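Local coordinates for protein tyrosyl-tRNA synthetase (Pyrococcus horikoshii, PDB 2CYC) that catalyses, as a homodimeric class I synthetase, the ATP-dependent attachment of tyrosine to tRNA(Tyr) through a tyrosyl-adenylate intermediate, at residues W131-D136 / L204-I209; L225-Q230 / V289-E294; T303-H308 / N341-Y346. One frame throughout, in Å; residues are numbered along the deposited sequence.

Contact 1: residues W131-D136 / L204-I209; sequences WQTVID and LRYHPI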
# COMPACT_ATOMS: atom_id res chain seq x y z
N TRP A 131 5.46 -6.37 5.41
CA TRP A 131 4.79 -5.81 4.24
C TRP A 131 4.13 -6.87 3.37
O TRP A 131 3.14 -6.60 2.67
CB TRP A 131 5.76 -4.94 3.44
CG TRP A 131 6.07 -3.68 4.21
CD1 TRP A 131 7.10 -3.49 5.10
CD2 TRP A 131 5.24 -2.52 4.31
NE1 TRP A 131 6.95 -2.28 5.75
CE2 TRP A 131 5.81 -1.67 5.29
CE3 TRP A 131 4.06 -2.13 3.68
CZ2 TRP A 131 5.24 -0.44 5.64
CZ3 TRP A 131 3.49 -0.90 4.03
CH2 TRP A 131 4.08 -0.08 5.00
N GLN A 132 4.66 -8.09 3.41
CA GLN A 132 4.05 -9.15 2.63
C GLN A 132 2.66 -9.38 3.23
O GLN A 132 1.70 -9.68 2.52
CB GLN A 132 4.89 -10.42 2.72
CG GLN A 132 4.27 -11.60 1.97
CD GLN A 132 5.21 -12.79 1.87
OE1 GLN A 132 5.92 -13.11 2.82
NE2 GLN A 132 5.22 -13.45 0.72
N THR A 133 2.56 -9.20 4.54
CA THR A 133 1.28 -9.37 5.22
C THR A 133 0.38 -8.16 4.97
O THR A 133 -0.84 -8.28 4.94
CB THR A 133 1.51 -9.67 6.73
OG1 THR A 133 1.73 -11.08 6.87
CG2 THR A 133 0.31 -9.25 7.58
N VAL A 134 0.96 -6.98 4.77
CA VAL A 134 0.14 -5.82 4.44
C VAL A 134 -0.55 -6.16 3.11
O VAL A 134 -1.75 -5.91 2.92
CB VAL A 134 0.98 -4.53 4.25
CG1 VAL A 134 0.13 -3.47 3.56
CG2 VAL A 134 1.47 -3.99 5.62
N ILE A 135 0.22 -6.74 2.19
CA ILE A 135 -0.31 -7.13 0.88
C ILE A 135 -1.38 -8.23 1.03
O ILE A 135 -2.46 -8.14 0.45
CB ILE A 135 0.79 -7.70 -0.05
CG1 ILE A 135 1.85 -6.63 -0.34
CG2 ILE A 135 0.18 -8.20 -1.35
CD1 ILE A 135 1.29 -5.40 -1.00
N ASP A 136 -1.05 -9.26 1.80
CA ASP A 136 -1.96 -10.38 2.02
C ASP A 136 -3.33 -9.89 2.51
O ASP A 136 -4.37 -10.34 2.04
CB ASP A 136 -1.35 -11.34 3.04
CG ASP A 136 -2.15 -12.62 3.20
OD1 ASP A 136 -2.76 -13.07 2.20
OD2 ASP A 136 -2.16 -13.18 4.31
N LEU A 204 -5.93 -14.97 6.42
CA LEU A 204 -4.50 -14.65 6.35
C LEU A 204 -3.58 -15.85 6.16
O LEU A 204 -3.75 -16.89 6.80
CB LEU A 204 -4.08 -13.88 7.60
CG LEU A 204 -4.11 -12.35 7.46
CD1 LEU A 204 -5.34 -11.89 6.70
CD2 LEU A 204 -4.05 -11.74 8.82
N ARG A 205 -2.60 -15.69 5.28
CA ARG A 205 -1.67 -16.78 5.00
C ARG A 205 -0.34 -16.70 5.73
O ARG A 205 0.20 -17.72 6.14
CB ARG A 205 -1.39 -16.86 3.49
CG ARG A 205 -0.77 -18.19 3.09
CD ARG A 205 -0.06 -18.12 1.75
NE ARG A 205 0.02 -19.43 1.11
CZ ARG A 205 -1.03 -20.08 0.60
NH1 ARG A 205 -2.24 -19.53 0.66
NH2 ARG A 205 -0.88 -21.27 0.03
N TYR A 206 0.20 -15.50 5.91
CA TYR A 206 1.50 -15.38 6.56
C TYR A 206 1.48 -15.08 8.04
O TYR A 206 2.32 -15.58 8.79
CB TYR A 206 2.35 -14.35 5.81
CG TYR A 206 2.44 -14.67 4.34
CD1 TYR A 206 1.58 -14.07 3.43
CD2 TYR A 206 3.36 -15.62 3.86
CE1 TYR A 206 1.61 -14.41 2.08
CE2 TYR A 206 3.40 -15.96 2.51
CZ TYR A 206 2.52 -15.35 1.63
OH TYR A 206 2.55 -15.69 0.29
N HIS A 207 0.53 -14.26 8.48
CA HIS A 207 0.47 -13.97 9.90
C HIS A 207 -0.87 -14.19 10.58
O HIS A 207 -1.36 -13.35 11.32
CB HIS A 207 1.00 -12.56 10.19
CG HIS A 207 2.48 -12.44 10.00
ND1 HIS A 207 3.04 -12.13 8.78
CD2 HIS A 207 3.51 -12.70 10.84
CE1 HIS A 207 4.36 -12.21 8.87
NE2 HIS A 207 4.67 -12.55 10.11
N PRO A 208 -1.50 -15.35 10.32
CA PRO A 208 -2.78 -15.57 11.00
C PRO A 208 -2.40 -15.86 12.45
O PRO A 208 -1.23 -16.05 12.76
CB PRO A 208 -3.34 -16.80 10.30
CG PRO A 208 -2.09 -17.57 9.89
CD PRO A 208 -1.20 -16.44 9.37
N ILE A 209 -3.37 -15.88 13.35
CA ILE A 209 -3.10 -16.19 14.74
C ILE A 209 -3.53 -17.65 14.89
O ILE A 209 -4.72 -17.96 14.85
CB ILE A 209 -3.93 -15.28 15.68
CG1 ILE A 209 -3.54 -13.81 15.43
CG2 ILE A 209 -3.69 -15.67 17.14
CD1 ILE A 209 -4.29 -12.80 16.24
O HOH W 1 -0.83 -12.70 6.48
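Leu-204 opens the contact by bringing its CA to 3.4 Å from Asp-136 OD2. The next residue supplies the bond: Arg-205 N donates to Asp-136 OD2 over 2.7 Å. It is nearly straight (N-H...O 168°) and meets the oxygen on its syn side, slightly out of the carboxylate plane. Asp-136 carries its CG anti to the backbone N (chi1 -173°), which sets that carbon toward the loop. The arginine's CB lies against the Tyr-206 ring, while its extended chain runs off from the helix.

Tyr-206 turns the opposite ring face to Gln-132, whose amide stacks over it with the two planes 13° apart. Gln-132 CD sits over the ring centre, 3.6 Å above the plane of Tyr-206. Closer to the helix backbone, Gln-132 CG makes a CH-pi contact 4.0 Å from the centroid of the Tyr-206 ring, and NE2 extends toward the phenol end.

His-207 ND1 is joined to Thr-133 OG1 by a short hydrogen bond of 2.5 Å, either atom being a possible donor; the hydroxyl lies in the imidazole plane, at the ring's edge. A water accepts from His-207 N, donates to Asp-136 OD2 at 2.6 Å and bonds Thr-133 OG1 at 3.1 Å. OD2 is therefore gripped by both Arg-205 N and the water, which bridges side chains one helical turn apart.

Helix and loop belong to the Rossmann-type class I catalytic domain; Thr-133 lies about 8 Å, side chain to side chain, from tyrosine-binding Asp-175, near the pocket but outside it. Behind this face, Trp-131 stacks on Trp-131 of the second subunit, placing helix 128-138 at the dimer interface. Leu-204 and Ile-209 pack on Phe-177 of helix 164-178, and Ile-209 pairs through its backbone with Leu-216 of strand 214-223.

Contact 2: residues L225-Q230 / V289-E294; sequences LLLGLQ and VLDWVE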
# COMPACT_ATOMS: atom_id res chain seq x y z
N LEU A 225 -14.34 7.58 24.59
CA LEU A 225 -13.58 8.76 24.20
C LEU A 225 -14.02 9.95 25.06
O LEU A 225 -15.15 10.40 24.97
CB LEU A 225 -13.81 9.08 22.72
CG LEU A 225 -13.47 8.00 21.69
CD1 LEU A 225 -13.83 8.52 20.29
CD2 LEU A 225 -11.98 7.66 21.77
N LEU A 226 -13.13 10.45 25.93
CA LEU A 226 -13.50 11.59 26.76
C LEU A 226 -13.72 12.83 25.88
O LEU A 226 -12.96 13.08 24.94
CB LEU A 226 -12.40 11.89 27.79
CG LEU A 226 -12.13 10.87 28.90
CD1 LEU A 226 -10.96 11.37 29.76
CD2 LEU A 226 -13.38 10.69 29.76
N LEU A 227 -14.75 13.59 26.19
CA LEU A 227 -15.08 14.81 25.46
C LEU A 227 -14.15 15.96 25.83
O LEU A 227 -13.61 16.00 26.93
CB LEU A 227 -16.51 15.25 25.76
CG LEU A 227 -17.63 14.35 25.27
CD1 LEU A 227 -18.96 14.85 25.81
CD2 LEU A 227 -17.63 14.32 23.73
N GLY A 228 -13.96 16.88 24.89
CA GLY A 228 -13.17 18.06 25.17
C GLY A 228 -14.05 18.91 26.07
O GLY A 228 -15.26 18.68 26.14
N LEU A 229 -13.49 19.90 26.75
CA LEU A 229 -14.26 20.74 27.66
C LEU A 229 -15.01 21.91 27.02
O LEU A 229 -15.80 22.58 27.68
CB LEU A 229 -13.35 21.27 28.77
CG LEU A 229 -12.66 20.19 29.61
CD1 LEU A 229 -11.63 20.82 30.54
CD2 LEU A 229 -13.71 19.42 30.39
N GLN A 230 -14.78 22.14 25.73
CA GLN A 230 -15.42 23.25 25.02
C GLN A 230 -16.92 23.09 24.80
O GLN A 230 -17.43 21.97 24.72
CB GLN A 230 -14.73 23.47 23.66
CG GLN A 230 -15.05 22.43 22.58
CD GLN A 230 -14.32 21.11 22.76
OE1 GLN A 230 -13.27 21.05 23.42
NE2 GLN A 230 -14.84 20.05 22.16
N VAL A 289 -17.94 17.85 31.69
CA VAL A 289 -17.50 17.67 33.06
C VAL A 289 -18.04 16.38 33.68
O VAL A 289 -17.28 15.65 34.31
CB VAL A 289 -17.90 18.87 33.95
CG1 VAL A 289 -17.47 18.60 35.39
CG2 VAL A 289 -17.24 20.15 33.44
N LEU A 290 -19.33 16.11 33.50
CA LEU A 290 -19.90 14.88 34.06
C LEU A 290 -19.27 13.68 33.36
O LEU A 290 -19.12 12.61 33.96
CB LEU A 290 -21.43 14.85 33.88
CG LEU A 290 -22.31 15.75 34.76
CD1 LEU A 290 -23.77 15.60 34.33
CD2 LEU A 290 -22.15 15.37 36.24
N ASP A 291 -18.91 13.86 32.09
CA ASP A 291 -18.28 12.81 31.29
C ASP A 291 -16.98 12.39 31.98
O ASP A 291 -16.70 11.20 32.15
CB ASP A 291 -18.00 13.35 29.88
CG ASP A 291 -17.49 12.27 28.92
OD1 ASP A 291 -16.38 12.43 28.37
OD2 ASP A 291 -18.21 11.28 28.69
N TRP A 292 -16.19 13.38 32.40
CA TRP A 292 -14.93 13.13 33.08
C TRP A 292 -15.16 12.55 34.48
O TRP A 292 -14.40 11.69 34.95
CB TRP A 292 -14.12 14.44 33.18
CG TRP A 292 -13.54 14.91 31.87
CD1 TRP A 292 -14.01 14.62 30.61
CD2 TRP A 292 -12.42 15.79 31.68
NE1 TRP A 292 -13.26 15.27 29.66
CE2 TRP A 292 -12.27 15.99 30.28
CE3 TRP A 292 -11.52 16.43 32.55
CZ2 TRP A 292 -11.26 16.80 29.74
CZ3 TRP A 292 -10.52 17.24 32.00
CH2 TRP A 292 -10.40 17.42 30.61
N VAL A 293 -16.21 13.02 35.15
CA VAL A 293 -16.53 12.51 36.48
C VAL A 293 -16.88 11.02 36.39
O VAL A 293 -16.43 10.21 37.19
CB VAL A 293 -17.75 13.26 37.11
CG1 VAL A 293 -18.24 12.52 38.35
CG2 VAL A 293 -17.37 14.69 37.48
N GLU A 294 -17.69 10.66 35.40
CA GLU A 294 -18.08 9.28 35.26
C GLU A 294 -16.94 8.33 34.91
O GLU A 294 -16.79 7.29 35.53
CB GLU A 294 -19.17 9.13 34.19
CG GLU A 294 -19.65 7.67 34.07
CD GLU A 294 -20.78 7.50 33.09
OE1 GLU A 294 -21.34 6.38 33.04
OE2 GLU A 294 -21.10 8.46 32.36
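Leu-229 and Trp-292 form the densely packed end of this contact. CD2 of Leu-229 stands over one face of the indole, 3.7 Å from the centroid of the Trp-292 six-membered ring and 15° off its normal, a CH-pi contact. The other branch, Leu-229 CD1, reaches Trp-292 CH2 at 3.6 Å. At the indole edge, Trp-292 NE1 donates to Leu-227 O over 2.8 Å, with the oxygen only 13° out of the ring plane, so the buried N-H is satisfied and the rotation of the ring is fixed. Leu-226 CD2 adds a looser contact to Trp-292 CD1 at 4.1 Å.

The loop 225-230 follows strand 214-223 of the class I catalytic domain and lies against the 'KMSKS' region: Leu-226 shares a backbone bond with Met-252, Gln-230 OE1 bonds Ser-255 OG, and Trp-292 also packs on Met-252. Helix 288-297 thus reaches the signature loop through its indole.

Toward solvent a single polar bond crosses the contact. The partly exposed Asp-291 receives Leu-227 N on OD1 at 3.0 Å, from the anti side and 30° out of the carboxylate plane, while its OD2 bonds His-224 NE2. Leu-225 points away from the helix, its side chain about 9 Å from the bound tyrosine.

Contact 3: residues T303-H308 / N341-Y346; sequences TEFTVH and NAVAEY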
# COMPACT_ATOMS: atom_id res chain seq x y z
N THR A 303 -16.69 4.20 45.38
CA THR A 303 -15.51 4.95 45.77
C THR A 303 -16.07 6.12 46.56
O THR A 303 -17.27 6.17 46.84
CB THR A 303 -14.74 5.47 44.53
OG1 THR A 303 -13.63 6.28 44.95
CG2 THR A 303 -15.66 6.29 43.63
N GLU A 304 -15.21 7.06 46.94
CA GLU A 304 -15.67 8.21 47.69
C GLU A 304 -15.20 9.49 47.04
O GLU A 304 -13.99 9.74 46.92
CB GLU A 304 -15.16 8.15 49.14
CG GLU A 304 -16.01 7.28 50.06
CD GLU A 304 -15.45 7.22 51.48
OE1 GLU A 304 -15.08 8.28 52.02
OE2 GLU A 304 -15.39 6.11 52.05
N PHE A 305 -16.15 10.30 46.58
CA PHE A 305 -15.84 11.58 45.96
C PHE A 305 -16.61 12.65 46.73
O PHE A 305 -17.85 12.69 46.70
CB PHE A 305 -16.25 11.61 44.48
CG PHE A 305 -15.94 12.91 43.80
CD1 PHE A 305 -14.65 13.45 43.83
CD2 PHE A 305 -16.94 13.62 43.14
CE1 PHE A 305 -14.35 14.67 43.20
CE2 PHE A 305 -16.66 14.85 42.50
CZ PHE A 305 -15.36 15.37 42.54
N THR A 306 -15.88 13.50 47.43
CA THR A 306 -16.49 14.55 48.24
C THR A 306 -16.41 15.95 47.67
O THR A 306 -15.35 16.39 47.24
CB THR A 306 -15.86 14.59 49.66
OG1 THR A 306 -16.06 13.33 50.31
CG2 THR A 306 -16.50 15.69 50.51
N VAL A 307 -17.54 16.64 47.65
CA VAL A 307 -17.60 18.02 47.19
C VAL A 307 -17.79 18.86 48.45
O VAL A 307 -18.83 18.77 49.11
CB VAL A 307 -18.79 18.27 46.24
CG1 VAL A 307 -18.87 19.76 45.87
CG2 VAL A 307 -18.64 17.42 44.98
N HIS A 308 -16.77 19.63 48.81
CA HIS A 308 -16.83 20.46 50.01
C HIS A 308 -17.54 21.77 49.71
O HIS A 308 -17.20 22.48 48.76
CB HIS A 308 -15.43 20.76 50.55
CG HIS A 308 -14.65 19.54 50.91
ND1 HIS A 308 -13.80 18.91 50.02
CD2 HIS A 308 -14.62 18.80 52.04
CE1 HIS A 308 -13.28 17.84 50.60
NE2 HIS A 308 -13.77 17.75 51.82
N ASN A 341 -14.93 22.80 40.68
CA ASN A 341 -13.82 22.97 41.60
C ASN A 341 -13.39 21.62 42.17
O ASN A 341 -12.19 21.36 42.32
CB ASN A 341 -14.21 23.94 42.72
CG ASN A 341 -13.22 23.93 43.87
OD1 ASN A 341 -13.49 23.36 44.93
ND2 ASN A 341 -12.06 24.55 43.66
N ALA A 342 -14.34 20.76 42.48
CA ALA A 342 -13.98 19.46 43.03
C ALA A 342 -13.25 18.61 41.98
O ALA A 342 -12.28 17.93 42.30
CB ALA A 342 -15.23 18.73 43.55
N VAL A 343 -13.70 18.66 40.73
CA VAL A 343 -13.04 17.88 39.69
C VAL A 343 -11.61 18.37 39.46
O VAL A 343 -10.70 17.56 39.28
CB VAL A 343 -13.82 17.92 38.36
CG1 VAL A 343 -12.99 17.30 37.24
CG2 VAL A 343 -15.13 17.16 38.52
N ALA A 344 -11.40 19.68 39.48
CA ALA A 344 -10.06 20.24 39.29
C ALA A 344 -9.07 19.73 40.35
O ALA A 344 -7.97 19.27 40.02
CB ALA A 344 -10.12 21.76 39.34
N GLU A 345 -9.46 19.82 41.62
CA GLU A 345 -8.60 19.38 42.72
C GLU A 345 -8.32 17.89 42.62
O GLU A 345 -7.20 17.45 42.85
CB GLU A 345 -9.23 19.72 44.08
CG GLU A 345 -9.29 21.21 44.37
CD GLU A 345 -7.95 21.89 44.16
OE1 GLU A 345 -6.94 21.37 44.69
OE2 GLU A 345 -7.90 22.93 43.47
N TYR A 346 -9.35 17.12 42.29
CA TYR A 346 -9.17 15.67 42.13
C TYR A 346 -8.11 15.42 41.05
O TYR A 346 -7.20 14.60 41.22
CB TYR A 346 -10.49 15.01 41.70
CG TYR A 346 -10.33 13.54 41.37
CD1 TYR A 346 -10.57 12.56 42.33
CD2 TYR A 346 -9.90 13.14 40.11
CE1 TYR A 346 -10.38 11.20 42.04
CE2 TYR A 346 -9.70 11.80 39.81
CZ TYR A 346 -9.93 10.84 40.77
OH TYR A 346 -9.71 9.52 40.45
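Ala-342 O accepts the backbone bond of Tyr-346 N at 3.0 Å, an ordinary i to i+4 helix link, and Phe-305 CE1 comes up to the same oxygen at 4.0 Å. That approach is typical of the whole contact, in which the phenylalanine meets the helix by the far end of its ring. With CG anti to the backbone N (chi1 -180°), Phe-305 projects from the strand toward the helix, and its CZ lies 3.5 Å from Ala-342 CB. The ring presents its edge to the helix backbone: Ala-342 C is in the ring plane, and Val-343 N is also near it.

Val-307, two residues along the strand, sets CG2 at 3.9 Å from Ala-342 CB, so the alanine methyl is touched by the side chains of both Phe-305 and Val-307. One turn on, Tyr-346 CB is 4.2 Å from Phe-305 CE1. The CA atoms of Val-307 and Ala-342 are 5.7 Å apart, a spacing consistent with the alanine's small side chain.

The strand 305-307 and helix 341-346 axes approach to 8.7 Å, with 131° between their N-to-C directions. Strand 305-307 pairs antiparallel with strand 317-319, and it is this strand that packs against helix 336-350. Helix 288-297 contributes Ile-297, which touches Phe-305, Val-343 and Tyr-346. The setting is the helical part after the 'KMSKS' region, consistent with the C-terminal domain that meets the anticodon in tyrosyl-tRNA synthetases, and the contact is structural packing away from the annotated sites.

Between Phe-305 and Val-307, Thr-306 points away from the helix and bonds Thr-318 OG1 through its hydroxyl, and Glu-345 forms a salt bridge with Arg-271. No hydrogen bond spans the two segments, which implies that strand and helix are matched by the shape of apolar groups, with Thr-306 and Glu-345 bonded elsewhere.

How the contacts relate
From the N terminus the three contacts come in series, with no nesting or crossing. Contact 1 closes a loop of 67 intervening residues inside the catalytic domain, where helix 128-138 lies at the dimer interface. Contact 2 spans 58 residues and ties the loop after strand 214-223, which precedes the 'KMSKS' region in sequence, to helix 288-297. Contact 3 closes the shortest loop, 32 residues, joining the small antiparallel sheet to helix 336-350. The centres of contacts 1 and 2 are 39 Å apart, on opposite sides of the chain's centre. Contacts 2 and 3 adjoin: Val-293 CG2 meets Val-343 CG2 at 3.5 Å, so helix 288-297 and helix 336-350 are in direct contact.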